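PDB 2ILU: lactaldehyde dehydrogenase from Escherichia coli, which catalyses the irreversible NAD-dependent oxidation of L-lactaldehyde, formed in L-fucose and L-rhamnose breakdown, to L-lactate, and also oxidises glycolaldehyde. Local coordinates for residues V145-L150 / P220-V225; I149-F154 / S226-V231; I175-F180 / L204-G209. All coordinates share one frame; numbering follows the deposited sequence.

Overall arrangement
All three contacts are buried and lie in, or at the strand ends of, the cofactor-binding sheet of the subunit, and all three touch the bound NADPH. Interactions 1 and 2 join the same two parallel strands, 134-149 and 224-227, and share Ile149 and Leu150. Their centres are about 14 Å apart. Interaction 1 lies farther from the centre of the chain and rests on backbone bonds and small aliphatic groups. Interaction 2 is where the strands end, and its loops turn to the ribose and the diphosphate. Interaction 3 joins strands 172-176 and 202-204, on the other side of strand 134-149. Its chemistry is more polar, with a lysine and backbone N-H groups meeting the ribose and the 2'-phosphate.

Interaction 1. Residues V145-L150 / P220-V225; sequences VTTGIL and PKVAMV. With NDP (NADPH dihydro-nicotinamide-adenine-dinucleotide phosphate), chain D.
Thr147 meets both Val222 and Val225. Its CG2 methyl lies against Val222 CG2 at 3.6 Å, and these two side chains cross at about a right angle. Its hydroxyl, with chi1 at 63°, sits between the backbone N and the carbonyl carbon. This sets OG1 beside Val225 CG2, while the hydroxyl finds its polar partner in the carbonyl O of Leu216. Farther along, Ile149 CD1 reaches Val225 CG2 at 3.8 Å. The CG2 branch of Ile149 turns to the NADPH ribose instead, with O3B 3.3 Å away.

The backbone holds these groups in place. Thr147 N donates to Met224 O at 3.0 Å, and Ala223 N donates to Val145 O at 2.8 Å. Thr146 pairs with Met224 and Thr147 with Val225 as parallel beta bridges. At the start of the contact a water accepts from Val145 N and donates to Lys221 O.

Lys221 runs away from the strand to salt bridges with Asp51 and Glu54 of helix 43-62, which also packs on Val145 and Val222. Strand 172-176 flanks strand 134-149 on its other edge through backbone bonds to Thr146 and Gly148. Helix 155-168 lies over Thr146 and Leu150.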
loop_
_atom_site.group_PDB
_atom_site.type_symbol
_atom_site.label_atom_id
_atom_site.label_comp_id
_atom_site.label_asym_id
_atom_site.label_seq_id
_atom_site.Cartn_x
_atom_site.Cartn_y
_atom_site.Cartn_z
ATOM N N VAL A 145 -23.140 -4.714 11.905
ATOM C CA VAL A 145 -24.307 -4.985 11.084
ATOM C C VAL A 145 -24.489 -3.992 9.932
ATOM O O VAL A 145 -24.547 -2.789 10.181
ATOM C CB VAL A 145 -25.605 -4.964 11.908
ATOM C CG1 VAL A 145 -26.805 -5.190 10.979
ATOM C CG2 VAL A 145 -25.550 -6.024 12.998
ATOM N N THR A 146 -24.566 -4.488 8.707
ATOM C CA THR A 146 -24.770 -3.602 7.580
ATOM C C THR A 146 -26.079 -3.873 6.807
ATOM O O THR A 146 -26.655 -4.956 6.927
ATOM C CB THR A 146 -23.560 -3.643 6.607
ATOM O OG1 THR A 146 -23.430 -4.952 6.046
ATOM C CG2 THR A 146 -22.272 -3.280 7.357
ATOM N N THR A 147 -26.545 -2.894 6.053
ATOM C CA THR A 147 -27.771 -3.081 5.317
ATOM C C THR A 147 -27.656 -2.715 3.848
ATOM O O THR A 147 -26.883 -1.827 3.511
ATOM C CB THR A 147 -28.935 -2.260 5.933
ATOM O OG1 THR A 147 -28.638 -0.867 5.844
ATOM C CG2 THR A 147 -29.142 -2.623 7.390
ATOM N N GLY A 148 -28.420 -3.397 3.008
ATOM C CA GLY A 148 -28.389 -3.119 1.592
ATOM C C GLY A 148 -29.788 -2.884 1.068
ATOM O O GLY A 148 -30.710 -3.660 1.338
ATOM N N ILE A 149 -29.942 -1.791 0.338
ATOM C CA ILE A 149 -31.198 -1.419 -0.280
ATOM C C ILE A 149 -31.011 -1.386 -1.805
ATOM O O ILE A 149 -30.433 -0.428 -2.301
ATOM C CB ILE A 149 -31.642 -0.034 0.202
ATOM C CG1 ILE A 149 -31.632 0.016 1.733
ATOM C CG2 ILE A 149 -33.014 0.274 -0.332
ATOM C CD1 ILE A 149 -31.949 1.385 2.296
ATOM N N LEU A 150 -31.486 -2.404 -2.518
ATOM C CA LEU A 150 -31.274 -2.493 -3.960
ATOM C C LEU A 150 -32.363 -1.937 -4.880
ATOM O O LEU A 150 -33.516 -1.872 -4.482
ATOM C CB LEU A 150 -31.037 -3.947 -4.335
ATOM C CG LEU A 150 -30.365 -4.793 -3.256
ATOM C CD1 LEU A 150 -30.276 -6.230 -3.757
ATOM C CD2 LEU A 150 -28.983 -4.232 -2.909
ATOM N N PRO A 220 -30.618 2.294 14.912
ATOM C CA PRO A 220 -29.372 2.519 15.654
ATOM C C PRO A 220 -28.371 1.340 15.658
ATOM O O PRO A 220 -27.187 1.566 15.890
ATOM C CB PRO A 220 -29.867 2.869 17.062
ATOM C CG PRO A 220 -31.167 2.114 17.170
ATOM C CD PRO A 220 -31.789 2.350 15.809
ATOM N N LYS A 221 -28.833 0.124 15.408
ATOM C CA LYS A 221 -27.936 -1.028 15.412
ATOM C C LYS A 221 -27.137 -1.215 14.111
ATOM O O LYS A 221 -26.216 -2.032 14.078
ATOM C CB LYS A 221 -28.726 -2.310 15.691
ATOM C CG LYS A 221 -29.379 -2.361 17.041
ATOM C CD LYS A 221 -30.048 -3.703 17.239
ATOM C CE LYS A 221 -30.451 -3.911 18.688
ATOM N NZ LYS A 221 -30.794 -5.336 18.930
ATOM N N VAL A 222 -27.509 -0.476 13.074
ATOM C CA VAL A 222 -26.838 -0.561 11.786
ATOM C C VAL A 222 -25.563 0.304 11.691
ATOM O O VAL A 222 -25.673 1.517 11.744
ATOM C CB VAL A 222 -27.819 -0.152 10.655
ATOM C CG1 VAL A 222 -27.108 -0.120 9.305
ATOM C CG2 VAL A 222 -28.984 -1.129 10.615
ATOM N N ALA A 223 -24.396 -0.317 11.566
ATOM C CA ALA A 223 -23.151 0.427 11.453
ATOM C C ALA A 223 -23.014 1.158 10.109
ATOM O O ALA A 223 -22.329 2.184 10.032
ATOM C CB ALA A 223 -21.982 -0.502 11.650
ATOM N N MET A 224 -23.655 0.617 9.078
ATOM C CA MET A 224 -23.620 1.220 7.762
ATOM C C MET A 224 -24.725 0.749 6.820
ATOM O O MET A 224 -24.981 -0.449 6.753
ATOM C CB MET A 224 -22.277 0.962 7.083
ATOM C CG MET A 224 -22.263 1.435 5.640
ATOM S SD MET A 224 -20.666 1.422 4.866
ATOM C CE MET A 224 -20.749 -0.150 3.957
ATOM N N VAL A 225 -25.350 1.687 6.113
ATOM C CA VAL A 225 -26.395 1.365 5.164
ATOM C C VAL A 225 -25.967 1.629 3.730
ATOM O O VAL A 225 -25.650 2.768 3.384
ATOM C CB VAL A 225 -27.700 2.155 5.453
ATOM C CG1 VAL A 225 -27.430 3.648 5.420
ATOM C CG2 VAL A 225 -28.775 1.782 4.431
HETATM P PA NDP D . -34.975 4.236 -6.407
HETATM O O1A NDP D . -34.372 5.531 -6.026
HETATM O O2A NDP D . -36.426 4.168 -6.639
HETATM O O5B NDP D . -34.512 3.249 -5.288
HETATM C C5B NDP D . -34.873 1.866 -5.390
HETATM C C4B NDP D . -34.418 1.161 -4.117
HETATM O O4B NDP D . -34.379 2.228 -3.072
HETATM C C3B NDP D . -35.496 0.225 -3.684
HETATM O O3B NDP D . -34.971 -0.769 -2.794
HETATM C C2B NDP D . -36.422 1.189 -3.025
HETATM O O2B NDP D . -37.567 0.647 -2.437
HETATM C C1B NDP D . -35.461 1.937 -2.133
HETATM N N9A NDP D . -35.992 3.208 -1.634
HETATM C C8A NDP D . -36.845 4.067 -2.312
HETATM N N7A NDP D . -37.245 5.103 -1.582
HETATM C C5A NDP D . -36.629 4.917 -0.391
HETATM C C6A NDP D . -36.651 5.692 0.809
HETATM N N6A NDP D . -37.357 6.810 0.936
HETATM N N1A NDP D . -35.895 5.213 1.849
HETATM C C2A NDP D . -35.164 4.080 1.755
HETATM N N3A NDP D . -35.077 3.271 0.655
HETATM C C4A NDP D . -35.836 3.744 -0.407
HETATM O O3 NDP D . -34.192 3.656 -7.694
HETATM P PN NDP D . -34.502 2.705 -8.928
HETATM O O1N NDP D . -35.446 1.643 -8.495
HETATM O O2N NDP D . -33.162 2.271 -9.424
HETATM O O5D NDP D . -35.143 3.623 -10.094
HETATM C C5D NDP D . -36.257 4.531 -9.872
HETATM C C4D NDP D . -37.573 3.871 -10.206
HETATM O O4D NDP D . -38.418 3.762 -9.014
HETATM C C3D NDP D . -38.463 4.591 -11.234
HETATM O O3D NDP D . -38.032 4.464 -12.563
HETATM C C2D NDP D . -39.836 4.012 -10.916
HETATM O O2D NDP D . -40.010 2.797 -11.646
HETATM C C1D NDP D . -39.789 3.822 -9.391
HETATM N N1N NDP D . -40.501 4.917 -8.609
HETATM C C2N NDP D . -41.846 4.747 -8.316
HETATM C C3N NDP D . -42.580 5.701 -7.605
HETATM C C7N NDP D . -44.065 5.520 -7.279
HETATM O O7N NDP D . -44.845 5.182 -8.174
HETATM N N7N NDP D . -44.429 5.739 -6.001
HETATM C C4N NDP D . -41.908 6.909 -7.160
HETATM C C5N NDP D . -40.534 7.080 -7.460
HETATM C C6N NDP D . -39.829 6.114 -8.170
HETATM P P2B NDP D . -38.824 0.229 -3.376
HETATM O O1X NDP D . -38.368 -0.898 -4.247
HETATM O O2X NDP D . -39.874 -0.118 -2.357
HETATM O O3X NDP D . -39.179 1.468 -4.160
HETATM O O HOH W 1 -23.551 -2.905 13.686
#

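Interaction 2. Residues I149-F154 / S226-V231. With NDP (NADPH dihydro-nicotinamide-adenine-dinucleotide phosphate), chain D.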
loop_
_atom_site.group_PDB
_atom_site.type_symbol
_atom_site.label_atom_id
_atom_site.label_comp_id
_atom_site.label_asym_id
_atom_site.label_seq_id
_atom_site.Cartn_x
_atom_site.Cartn_y
_atom_site.Cartn_z
ATOM N N ILE A 149 -29.942 -1.791 0.338
ATOM C CA ILE A 149 -31.198 -1.419 -0.280
ATOM C C ILE A 149 -31.011 -1.386 -1.805
ATOM O O ILE A 149 -30.433 -0.428 -2.301
ATOM C CB ILE A 149 -31.642 -0.034 0.202
ATOM C CG1 ILE A 149 -31.632 0.016 1.733
ATOM C CG2 ILE A 149 -33.014 0.274 -0.332
ATOM C CD1 ILE A 149 -31.949 1.385 2.296
ATOM N N LEU A 150 -31.486 -2.404 -2.518
ATOM C CA LEU A 150 -31.274 -2.493 -3.960
ATOM C C LEU A 150 -32.363 -1.937 -4.880
ATOM O O LEU A 150 -33.516 -1.872 -4.482
ATOM C CB LEU A 150 -31.037 -3.947 -4.335
ATOM C CG LEU A 150 -30.365 -4.793 -3.256
ATOM C CD1 LEU A 150 -30.276 -6.230 -3.757
ATOM C CD2 LEU A 150 -28.983 -4.232 -2.909
ATOM N N PRO A 151 -31.995 -1.547 -6.108
ATOM C CA PRO A 151 -32.881 -1.001 -7.134
ATOM C C PRO A 151 -33.290 -2.155 -8.101
ATOM O O PRO A 151 -32.832 -3.276 -7.890
ATOM C CB PRO A 151 -31.993 0.017 -7.810
ATOM C CG PRO A 151 -30.712 -0.724 -7.876
ATOM C CD PRO A 151 -30.590 -1.337 -6.492
ATOM N N TRP A 152 -34.114 -1.893 -9.111
ATOM C CA TRP A 152 -34.515 -2.960 -10.039
ATOM C C TRP A 152 -33.477 -3.267 -11.145
ATOM O O TRP A 152 -33.542 -4.341 -11.747
ATOM C CB TRP A 152 -35.866 -2.642 -10.696
ATOM C CG TRP A 152 -35.943 -1.264 -11.230
ATOM C CD1 TRP A 152 -36.410 -0.172 -10.575
ATOM C CD2 TRP A 152 -35.420 -0.795 -12.478
ATOM N NE1 TRP A 152 -36.203 0.959 -11.324
ATOM C CE2 TRP A 152 -35.595 0.608 -12.499
ATOM C CE3 TRP A 152 -34.815 -1.422 -13.577
ATOM C CZ2 TRP A 152 -35.184 1.403 -13.577
ATOM C CZ3 TRP A 152 -34.405 -0.633 -14.652
ATOM C CH2 TRP A 152 -34.592 0.766 -14.641
ATOM N N ASN A 153 -32.565 -2.332 -11.398
ATOM C CA ASN A 153 -31.534 -2.529 -12.404
ATOM C C ASN A 153 -30.370 -3.381 -11.852
ATOM O O ASN A 153 -29.858 -3.049 -10.779
ATOM C CB ASN A 153 -31.023 -1.175 -12.894
ATOM C CG ASN A 153 -30.618 -1.205 -14.355
ATOM O OD1 ASN A 153 -31.416 -1.573 -15.224
ATOM N ND2 ASN A 153 -29.374 -0.823 -14.638
ATOM N N PHE A 154 -29.981 -4.437 -12.565
ATOM C CA PHE A 154 -28.932 -5.333 -12.084
ATOM C C PHE A 154 -29.173 -5.783 -10.630
ATOM O O PHE A 154 -28.226 -5.869 -9.843
ATOM C CB PHE A 154 -27.568 -4.654 -12.174
ATOM C CG PHE A 154 -27.148 -4.354 -13.569
ATOM C CD1 PHE A 154 -27.248 -3.067 -14.074
ATOM C CD2 PHE A 154 -26.688 -5.372 -14.398
ATOM C CE1 PHE A 154 -26.897 -2.795 -15.393
ATOM C CE2 PHE A 154 -26.336 -5.112 -15.716
ATOM C CZ PHE A 154 -26.440 -3.823 -16.217
ATOM N N SER A 226 -25.938 0.579 2.925
ATOM C CA SER A 226 -25.542 0.706 1.537
ATOM C C SER A 226 -26.753 0.699 0.600
ATOM O O SER A 226 -27.606 -0.171 0.740
ATOM C CB SER A 226 -24.583 -0.433 1.168
ATOM O OG SER A 226 -24.199 -0.372 -0.199
ATOM N N MET A 227 -26.829 1.653 -0.316
ATOM C CA MET A 227 -27.955 1.701 -1.227
ATOM C C MET A 227 -27.615 2.151 -2.651
ATOM O O MET A 227 -26.720 2.970 -2.842
ATOM C CB MET A 227 -29.050 2.601 -0.646
ATOM C CG MET A 227 -30.196 2.914 -1.599
ATOM S SD MET A 227 -29.879 4.377 -2.598
ATOM C CE MET A 227 -31.182 4.318 -3.761
ATOM N N THR A 228 -28.324 1.595 -3.621
ATOM C CA THR A 228 -28.117 1.945 -5.009
ATOM C C THR A 228 -29.437 2.329 -5.702
ATOM O O THR A 228 -30.392 1.564 -5.604
ATOM C CB THR A 228 -27.458 0.788 -5.765
ATOM O OG1 THR A 228 -26.194 0.477 -5.158
ATOM C CG2 THR A 228 -27.247 1.169 -7.222
ATOM N N GLY A 229 -29.481 3.494 -6.348
ATOM C CA GLY A 229 -30.700 3.923 -7.004
ATOM C C GLY A 229 -30.714 5.379 -7.435
ATOM O O GLY A 229 -29.751 5.870 -8.026
ATOM N N SER A 230 -31.809 6.071 -7.133
ATOM C CA SER A 230 -31.976 7.475 -7.513
ATOM C C SER A 230 -31.465 8.498 -6.484
ATOM O O SER A 230 -31.516 8.216 -5.296
ATOM C CB SER A 230 -33.457 7.774 -7.764
ATOM O OG SER A 230 -34.145 7.956 -6.529
ATOM N N VAL A 231 -31.003 9.654 -6.943
ATOM C CA VAL A 231 -30.527 10.683 -6.028
ATOM C C VAL A 231 -31.558 10.976 -4.910
ATOM O O VAL A 231 -31.178 11.141 -3.749
ATOM C CB VAL A 231 -30.222 11.999 -6.786
ATOM C CG1 VAL A 231 -31.489 12.524 -7.445
ATOM C CG2 VAL A 231 -29.658 13.034 -5.835
HETATM P PA NDP D . -34.975 4.236 -6.407
HETATM O O1A NDP D . -34.372 5.531 -6.026
HETATM O O2A NDP D . -36.426 4.168 -6.639
HETATM O O5B NDP D . -34.512 3.249 -5.288
HETATM C C5B NDP D . -34.873 1.866 -5.390
HETATM C C4B NDP D . -34.418 1.161 -4.117
HETATM O O4B NDP D . -34.379 2.228 -3.072
HETATM C C3B NDP D . -35.496 0.225 -3.684
HETATM O O3B NDP D . -34.971 -0.769 -2.794
HETATM C C2B NDP D . -36.422 1.189 -3.025
HETATM O O2B NDP D . -37.567 0.647 -2.437
HETATM C C1B NDP D . -35.461 1.937 -2.133
HETATM N N9A NDP D . -35.992 3.208 -1.634
HETATM C C8A NDP D . -36.845 4.067 -2.312
HETATM N N7A NDP D . -37.245 5.103 -1.582
HETATM C C5A NDP D . -36.629 4.917 -0.391
HETATM C C6A NDP D . -36.651 5.692 0.809
HETATM N N6A NDP D . -37.357 6.810 0.936
HETATM N N1A NDP D . -35.895 5.213 1.849
HETATM C C2A NDP D . -35.164 4.080 1.755
HETATM N N3A NDP D . -35.077 3.271 0.655
HETATM C C4A NDP D . -35.836 3.744 -0.407
HETATM O O3 NDP D . -34.192 3.656 -7.694
HETATM P PN NDP D . -34.502 2.705 -8.928
HETATM O O1N NDP D . -35.446 1.643 -8.495
HETATM O O2N NDP D . -33.162 2.271 -9.424
HETATM O O5D NDP D . -35.143 3.623 -10.094
HETATM C C5D NDP D . -36.257 4.531 -9.872
HETATM C C4D NDP D . -37.573 3.871 -10.206
HETATM O O4D NDP D . -38.418 3.762 -9.014
HETATM C C3D NDP D . -38.463 4.591 -11.234
HETATM O O3D NDP D . -38.032 4.464 -12.563
HETATM C C2D NDP D . -39.836 4.012 -10.916
HETATM O O2D NDP D . -40.010 2.797 -11.646
HETATM C C1D NDP D . -39.789 3.822 -9.391
HETATM N N1N NDP D . -40.501 4.917 -8.609
HETATM C C2N NDP D . -41.846 4.747 -8.316
HETATM C C3N NDP D . -42.580 5.701 -7.605
HETATM C C7N NDP D . -44.065 5.520 -7.279
HETATM O O7N NDP D . -44.845 5.182 -8.174
HETATM N N7N NDP D . -44.429 5.739 -6.001
HETATM C C4N NDP D . -41.908 6.909 -7.160
HETATM C C5N NDP D . -40.534 7.080 -7.460
HETATM C C6N NDP D . -39.829 6.114 -8.170
HETATM P P2B NDP D . -38.824 0.229 -3.376
HETATM O O1X NDP D . -38.368 -0.898 -4.247
HETATM O O2X NDP D . -39.874 -0.118 -2.357
HETATM O O3X NDP D . -39.179 1.468 -4.160
#
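The loops that leave two neighbouring parallel strands form part of the dinucleotide site in this aldehyde dehydrogenase. Ile149 and Met227 make the last parallel bridge. Ile149 N donates to Ser226 O at 2.9 Å, and Thr228 N donates to Ile149 O at 3.2 Å. Ile149 CB packs on Met227 CG at 3.7 Å. The Met227 chain then bends at chi2 (-89°), which carries CE to the ribose side of NADPH. Beyond the bridge, the Pro151 ring lies across Thr228, with its CD 3.9 Å from Thr228 CB.

Both loops then meet the cofactor. Ser230 N donates to phosphate oxygen O1A at 2.8 Å. Ser230 OG also points to O1A, and ribose O3B donates to Leu150 O, both at distances too short to be taken literally. Trp152 NE1 gives a weak bond to O5D at 3.1 Å, and Asn153 CB lies over one face of the indole, toward its rim.

Ser230 is the N-cap residue of helix 231-242, and its OG caps Ala233 N. That helix packs on Ile149 and Met227. Lys162 of helix 155-168 bonds the hydroxyls of Ser226 and Thr228, and Leu158 of the same helix covers Pro151. Strand 172-176 flanks Ile149 and Leu150.

Interaction 3. Residues I175-F180 / L204-G209. With NDP (NADPH dihydro-nicotinamide-adenine-dinucleotide phosphate), chain D.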
loop_
_atom_site.group_PDB
_atom_site.type_symbol
_atom_site.label_atom_id
_atom_site.label_comp_id
_atom_site.label_asym_id
_atom_site.label_seq_id
_atom_site.Cartn_x
_atom_site.Cartn_y
_atom_site.Cartn_z
ATOM N N ILE A 175 -30.436 -7.327 3.511
ATOM C CA ILE A 175 -30.790 -6.779 2.219
ATOM C C ILE A 175 -32.298 -6.626 1.943
ATOM O O ILE A 175 -33.086 -7.501 2.324
ATOM C CB ILE A 175 -30.195 -7.661 1.108
ATOM C CG1 ILE A 175 -28.702 -7.378 0.986
ATOM C CG2 ILE A 175 -30.906 -7.429 -0.201
ATOM C CD1 ILE A 175 -27.993 -8.300 0.025
ATOM N N LYS A 176 -32.674 -5.510 1.328
ATOM C CA LYS A 176 -34.055 -5.306 0.915
ATOM C C LYS A 176 -34.080 -5.166 -0.596
ATOM O O LYS A 176 -33.783 -4.093 -1.098
ATOM C CB LYS A 176 -34.693 -4.050 1.508
ATOM C CG LYS A 176 -36.191 -3.967 1.144
ATOM C CD LYS A 176 -36.812 -2.584 1.332
ATOM C CE LYS A 176 -36.451 -1.663 0.191
ATOM N NZ LYS A 176 -36.897 -2.247 -1.097
ATOM N N PRO A 177 -34.407 -6.238 -1.317
ATOM C CA PRO A 177 -34.432 -6.135 -2.775
ATOM C C PRO A 177 -35.428 -5.067 -3.214
ATOM O O PRO A 177 -36.142 -4.530 -2.370
ATOM C CB PRO A 177 -34.865 -7.527 -3.206
ATOM C CG PRO A 177 -35.791 -7.920 -2.116
ATOM C CD PRO A 177 -35.058 -7.476 -0.864
ATOM N N SER A 178 -35.444 -4.746 -4.498
ATOM C CA SER A 178 -36.401 -3.779 -4.980
ATOM C C SER A 178 -37.806 -4.375 -5.041
ATOM O O SER A 178 -37.962 -5.553 -5.375
ATOM C CB SER A 178 -36.025 -3.284 -6.373
ATOM O OG SER A 178 -37.147 -2.692 -7.013
ATOM N N GLU A 179 -38.787 -3.563 -4.694
ATOM C CA GLU A 179 -40.189 -3.934 -4.712
ATOM C C GLU A 179 -40.656 -4.513 -6.074
ATOM O O GLU A 179 -41.568 -5.334 -6.094
ATOM C CB GLU A 179 -40.979 -2.682 -4.352
ATOM C CG GLU A 179 -42.450 -2.723 -4.547
ATOM C CD GLU A 179 -43.018 -1.324 -4.542
ATOM O OE1 GLU A 179 -42.753 -0.578 -3.568
ATOM O OE2 GLU A 179 -43.718 -0.966 -5.517
ATOM N N PHE A 180 -40.023 -4.088 -7.165
ATOM C CA PHE A 180 -40.357 -4.549 -8.511
ATOM C C PHE A 180 -39.562 -5.776 -8.973
ATOM O O PHE A 180 -39.985 -6.440 -9.912
ATOM C CB PHE A 180 -40.095 -3.449 -9.536
ATOM C CG PHE A 180 -40.619 -2.118 -9.143
ATOM C CD1 PHE A 180 -41.989 -1.893 -9.057
ATOM C CD2 PHE A 180 -39.739 -1.085 -8.816
ATOM C CE1 PHE A 180 -42.481 -0.649 -8.645
ATOM C CE2 PHE A 180 -40.214 0.155 -8.406
ATOM C CZ PHE A 180 -41.586 0.378 -8.317
ATOM N N LEU A 204 -32.824 -11.448 4.367
ATOM C CA LEU A 204 -33.551 -10.806 3.287
ATOM C C LEU A 204 -34.937 -10.323 3.733
ATOM O O LEU A 204 -35.732 -11.143 4.188
ATOM C CB LEU A 204 -33.704 -11.780 2.120
ATOM C CG LEU A 204 -34.352 -11.216 0.857
ATOM C CD1 LEU A 204 -33.321 -10.432 0.064
ATOM C CD2 LEU A 204 -34.899 -12.358 0.020
ATOM N N VAL A 205 -35.211 -9.031 3.631
ATOM C CA VAL A 205 -36.520 -8.538 4.034
ATOM C C VAL A 205 -37.278 -7.833 2.903
ATOM O O VAL A 205 -36.752 -6.896 2.311
ATOM C CB VAL A 205 -36.421 -7.596 5.273
ATOM C CG1 VAL A 205 -35.921 -8.376 6.477
ATOM C CG2 VAL A 205 -35.499 -6.422 4.983
ATOM N N LEU A 206 -38.487 -8.299 2.617
ATOM C CA LEU A 206 -39.294 -7.740 1.543
ATOM C C LEU A 206 -40.237 -6.601 1.968
ATOM O O LEU A 206 -40.725 -6.614 3.093
ATOM C CB LEU A 206 -40.089 -8.872 0.893
ATOM C CG LEU A 206 -39.151 -10.002 0.480
ATOM C CD1 LEU A 206 -39.935 -11.225 0.055
ATOM C CD2 LEU A 206 -38.274 -9.505 -0.643
ATOM N N GLY A 207 -40.474 -5.653 1.072
ATOM C CA GLY A 207 -41.337 -4.529 1.384
ATOM C C GLY A 207 -40.987 -3.307 0.557
ATOM O O GLY A 207 -40.253 -3.396 -0.427
ATOM N N ARG A 208 -41.520 -2.160 0.953
ATOM C CA ARG A 208 -41.260 -0.914 0.245
ATOM C C ARG A 208 -40.097 -0.096 0.840
ATOM O O ARG A 208 -39.767 -0.297 2.007
ATOM C CB ARG A 208 -42.538 -0.066 0.209
ATOM C CG ARG A 208 -43.641 -0.688 -0.644
ATOM C CD ARG A 208 -44.954 0.100 -0.639
ATOM N NE ARG A 208 -45.578 0.127 0.680
ATOM C CZ ARG A 208 -45.557 1.177 1.498
ATOM N NH1 ARG A 208 -44.945 2.299 1.129
ATOM N NH2 ARG A 208 -46.138 1.099 2.690
ATOM N N GLY A 209 -39.504 0.796 0.048
ATOM C CA GLY A 209 -38.399 1.609 0.527
ATOM C C GLY A 209 -38.784 2.520 1.675
ATOM O O GLY A 209 -38.045 2.639 2.659
HETATM P PA NDP D . -34.975 4.236 -6.407
HETATM O O1A NDP D . -34.372 5.531 -6.026
HETATM O O2A NDP D . -36.426 4.168 -6.639
HETATM O O5B NDP D . -34.512 3.249 -5.288
HETATM C C5B NDP D . -34.873 1.866 -5.390
HETATM C C4B NDP D . -34.418 1.161 -4.117
HETATM O O4B NDP D . -34.379 2.228 -3.072
HETATM C C3B NDP D . -35.496 0.225 -3.684
HETATM O O3B NDP D . -34.971 -0.769 -2.794
HETATM C C2B NDP D . -36.422 1.189 -3.025
HETATM O O2B NDP D . -37.567 0.647 -2.437
HETATM C C1B NDP D . -35.461 1.937 -2.133
HETATM N N9A NDP D . -35.992 3.208 -1.634
HETATM C C8A NDP D . -36.845 4.067 -2.312
HETATM N N7A NDP D . -37.245 5.103 -1.582
HETATM C C5A NDP D . -36.629 4.917 -0.391
HETATM C C6A NDP D . -36.651 5.692 0.809
HETATM N N6A NDP D . -37.357 6.810 0.936
HETATM N N1A NDP D . -35.895 5.213 1.849
HETATM C C2A NDP D . -35.164 4.080 1.755
HETATM N N3A NDP D . -35.077 3.271 0.655
HETATM C C4A NDP D . -35.836 3.744 -0.407
HETATM O O3 NDP D . -34.192 3.656 -7.694
HETATM P PN NDP D . -34.502 2.705 -8.928
HETATM O O1N NDP D . -35.446 1.643 -8.495
HETATM O O2N NDP D . -33.162 2.271 -9.424
HETATM O O5D NDP D . -35.143 3.623 -10.094
HETATM C C5D NDP D . -36.257 4.531 -9.872
HETATM C C4D NDP D . -37.573 3.871 -10.206
HETATM O O4D NDP D . -38.418 3.762 -9.014
HETATM C C3D NDP D . -38.463 4.591 -11.234
HETATM O O3D NDP D . -38.032 4.464 -12.563
HETATM C C2D NDP D . -39.836 4.012 -10.916
HETATM O O2D NDP D . -40.010 2.797 -11.646
HETATM C C1D NDP D . -39.789 3.822 -9.391
HETATM N N1N NDP D . -40.501 4.917 -8.609
HETATM C C2N NDP D . -41.846 4.747 -8.316
HETATM C C3N NDP D . -42.580 5.701 -7.605
HETATM C C7N NDP D . -44.065 5.520 -7.279
HETATM O O7N NDP D . -44.845 5.182 -8.174
HETATM N N7N NDP D . -44.429 5.739 -6.001
HETATM C C4N NDP D . -41.908 6.909 -7.160
HETATM C C5N NDP D . -40.534 7.080 -7.460
HETATM C C6N NDP D . -39.829 6.114 -8.170
HETATM P P2B NDP D . -38.824 0.229 -3.376
HETATM O O1X NDP D . -38.368 -0.898 -4.247
HETATM O O2X NDP D . -39.874 -0.118 -2.357
HETATM O O3X NDP D . -39.179 1.468 -4.160
HETATM O O HOH W 2 -39.027 -5.900 -1.042
#
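Lys176 NZ is held by three acceptors. Lys176 NZ donates to Pro177 O at 2.7 Å. Lys176 NZ also donates to ribose O3B of NADPH at 3.0 Å and, weakly, to O2B. The chain leaves with CG anti to the backbone N (chi1 -174°), which lays Lys176 CG 3.2 Å from Val205 O. The bends at chi3 and chi4 then turn NZ to Pro177 O and the ribose, with Lys176 CE 3.8 Å from Gly209 CA. An alanine here would lose this amine, and is likely to leave ribose O3B and the carbonyl O of Pro177 without their donor and the loop without its aliphatic cover.

The 2'-phosphate lies between the two segments. Glu179 N donates to O1X at 2.7 Å, and Gly209 N, at the start of helix 209-218, donates to O2X. Gly209, without a side chain, leaves room for the adenine beside N9A. Glu179 and Arg208 lie side by side, but their charged ends do not meet, and Arg208 NE instead forms a salt bridge with Asp40. The Ser178 hydroxyl accepts from Phe180 N, an ST turn that shapes this loop.

Behind the site, Val205 N donates to Ile175 O at 2.9 Å, next to the parallel bridge of Ile175 with Leu204. Pro177 CG meets Leu206 CD2, the two side chains at about a right angle, and Pro177 CD rests on Leu204 CD1 at 3.6 Å. Helix 183-195 covers Pro177 and these leucines. Parallel strands joined through a helix make a beta-alpha-beta crossover of the Rossmann-like domain of aldehyde dehydrogenases, where the strand ends receive the adenosine half of the cofactor.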